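Local coordinates for crispr-associated protein Cas5, dvulg subtype (Xanthomonas oryzae pv. oryzae, PDB 3VZI) that probably acts as a Cas5d endoribonuclease that processes CRISPR precursor RNA in the CRISPR-mediated bacterial immune system, at residues Gln152-Gly157 against Phe161-Ala166. Numbering follows the deposited sequence.
Sequences QAPCLG and FPASFA
Ala163 points its CB at the 152-157 segment and enters between two larger side chains: Leu156 CD2 lies 3.6 Å from Ala163 CB, and Pro154 CB touches the same methyl at 3.9 Å. Leu156 holds CG anti to the carbonyl carbon (chi1 -61°), and with CD1 extended (chi2 -178°) the other methyl, CD2, turns to Ala163. Farther along, the Pro154 ring and the Phe165 side chain cross at about a right angle. Pro154 CG makes the approach, 3.4 Å from Phe165 CE2 and nearly as near CD2.

Between these side chains the backbones form a single antiparallel bridge, with Cys155 and Pro162 as a non-hydrogen-bonded pair, CA to CA 4.5 Å. Leu156 N donates to Phe161 O at 2.8 Å, nearly in line with the carbonyl, while Ala163 N reaches Pro154 O at 2.8 Å from above the carbonyl plane, about 40° out of it. Phe161 O also receives a CA-H contact from Cys155 CA at 3.3 Å. The bridge pins the loop that follows helix 134-146 to the run-in of strand 164-167, an edge strand of the five-stranded antiparallel sheet in this RRM-type protein. That strand pairs with strand 7-13 through Ser164 to Trp12 and Ala166 to His10.

Pro154 and Leu156 rest on Ile41 and Phe165 on Ile45 of helix 35-45, while Leu156 and Phe165 touch Val11 of strand 7-13, placing this apolar side between helix and sheet. Phe161, although its CB is 4.3 Å from Leu156 CB, sends its ring away from the 152-157 segment, and the side chain touches Arg15.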
loop_
_atom_site.group_PDB
_atom_site.type_symbol
_atom_site.label_atom_id
_atom_site.label_comp_id
_atom_site.label_asym_id
_atom_site.label_seq_id
_atom_site.Cartn_x
_atom_site.Cartn_y
_atom_site.Cartn_z
ATOM N N GLN A 152 15.273 -1.503 2.172
ATOM C CA GLN A 152 14.709 -0.442 3.015
ATOM C C GLN A 152 13.445 -0.981 3.690
ATOM O O GLN A 152 12.863 -1.934 3.200
ATOM C CB GLN A 152 14.404 0.793 2.164
ATOM C CG GLN A 152 13.519 0.491 0.961
ATOM C CD GLN A 152 13.231 1.703 0.082
ATOM O OE1 GLN A 152 13.066 2.836 0.564
ATOM N NE2 GLN A 152 13.139 1.456 -1.229
ATOM N N ALA A 153 13.032 -0.384 4.809
ATOM C CA ALA A 153 11.819 -0.796 5.529
ATOM C C ALA A 153 10.558 -0.716 4.653
ATOM O O ALA A 153 10.194 0.372 4.178
ATOM C CB ALA A 153 11.632 0.063 6.770
ATOM N N PRO A 154 9.871 -1.860 4.425
ATOM C CA PRO A 154 8.610 -1.731 3.678
ATOM C C PRO A 154 7.570 -0.952 4.470
ATOM O O PRO A 154 7.584 -0.997 5.697
ATOM C CB PRO A 154 8.149 -3.177 3.469
ATOM C CG PRO A 154 8.930 -3.967 4.436
ATOM C CD PRO A 154 10.236 -3.265 4.658
ATOM N N CYS A 155 6.674 -0.268 3.750
ATOM C CA CYS A 155 5.675 0.574 4.369
ATOM C C CYS A 155 4.277 0.226 3.954
ATOM O O CYS A 155 4.055 -0.287 2.858
ATOM C CB CYS A 155 5.943 2.032 4.034
ATOM S SG CYS A 155 7.238 2.620 5.123
ATOM N N LEU A 156 3.329 0.539 4.834
ATOM C CA LEU A 156 1.936 0.433 4.506
ATOM C C LEU A 156 1.418 1.779 4.003
ATOM O O LEU A 156 0.681 2.507 4.699
ATOM C CB LEU A 156 1.132 -0.165 5.670
ATOM C CG LEU A 156 1.576 -1.581 6.058
ATOM C CD1 LEU A 156 0.707 -2.138 7.185
ATOM C CD2 LEU A 156 1.586 -2.498 4.834
ATOM N N GLY A 157 1.831 2.105 2.777
ATOM C CA GLY A 157 1.351 3.292 2.085
ATOM C C GLY A 157 2.202 4.504 2.355
ATOM O O GLY A 157 2.612 5.189 1.438
ATOM N N PHE A 161 4.194 4.382 8.586
ATOM C CA PHE A 161 3.610 3.076 8.903
ATOM C C PHE A 161 4.448 1.912 8.382
ATOM O O PHE A 161 4.330 1.522 7.214
ATOM C CB PHE A 161 2.178 2.975 8.357
ATOM C CG PHE A 161 1.288 4.097 8.799
ATOM C CD1 PHE A 161 0.914 4.219 10.135
ATOM C CD2 PHE A 161 0.836 5.035 7.889
ATOM C CE1 PHE A 161 0.107 5.265 10.555
ATOM C CE2 PHE A 161 0.031 6.079 8.297
ATOM C CZ PHE A 161 -0.338 6.198 9.630
ATOM N N PRO A 162 5.296 1.342 9.254
ATOM C CA PRO A 162 6.135 0.181 8.859
ATOM C C PRO A 162 5.305 -1.096 8.595
ATOM O O PRO A 162 4.295 -1.340 9.262
ATOM C CB PRO A 162 7.073 0.002 10.054
ATOM C CG PRO A 162 6.321 0.574 11.218
ATOM C CD PRO A 162 5.402 1.654 10.693
ATOM N N ALA A 163 5.726 -1.880 7.608
ATOM C CA ALA A 163 5.078 -3.142 7.249
ATOM C C ALA A 163 5.814 -4.352 7.810
ATOM O O ALA A 163 6.980 -4.554 7.484
ATOM C CB ALA A 163 5.029 -3.259 5.734
ATOM N N SER A 164 5.161 -5.169 8.632
ATOM C CA SER A 164 5.732 -6.484 8.948
ATOM C C SER A 164 5.378 -7.439 7.831
ATOM O O SER A 164 4.403 -7.235 7.112
ATOM C CB SER A 164 5.181 -7.046 10.234
ATOM O OG SER A 164 5.505 -6.183 11.263
ATOM N N PHE A 165 6.131 -8.513 7.729
ATOM C CA PHE A 165 5.947 -9.429 6.643
ATOM C C PHE A 165 6.567 -10.779 6.955
ATOM O O PHE A 165 7.581 -10.852 7.643
ATOM C CB PHE A 165 6.536 -8.843 5.352
ATOM C CG PHE A 165 8.013 -8.541 5.428
ATOM C CD1 PHE A 165 8.952 -9.534 5.238
ATOM C CD2 PHE A 165 8.460 -7.237 5.672
ATOM C CE1 PHE A 165 10.306 -9.251 5.300
ATOM C CE2 PHE A 165 9.821 -6.944 5.745
ATOM C CZ PHE A 165 10.744 -7.960 5.554
ATOM N N ALA A 166 5.939 -11.847 6.467
ATOM C CA ALA A 166 6.559 -13.184 6.477
ATOM C C ALA A 166 6.279 -13.886 5.143
ATOM O O ALA A 166 5.220 -13.676 4.534
ATOM C CB ALA A 166 6.061 -14.010 7.662
#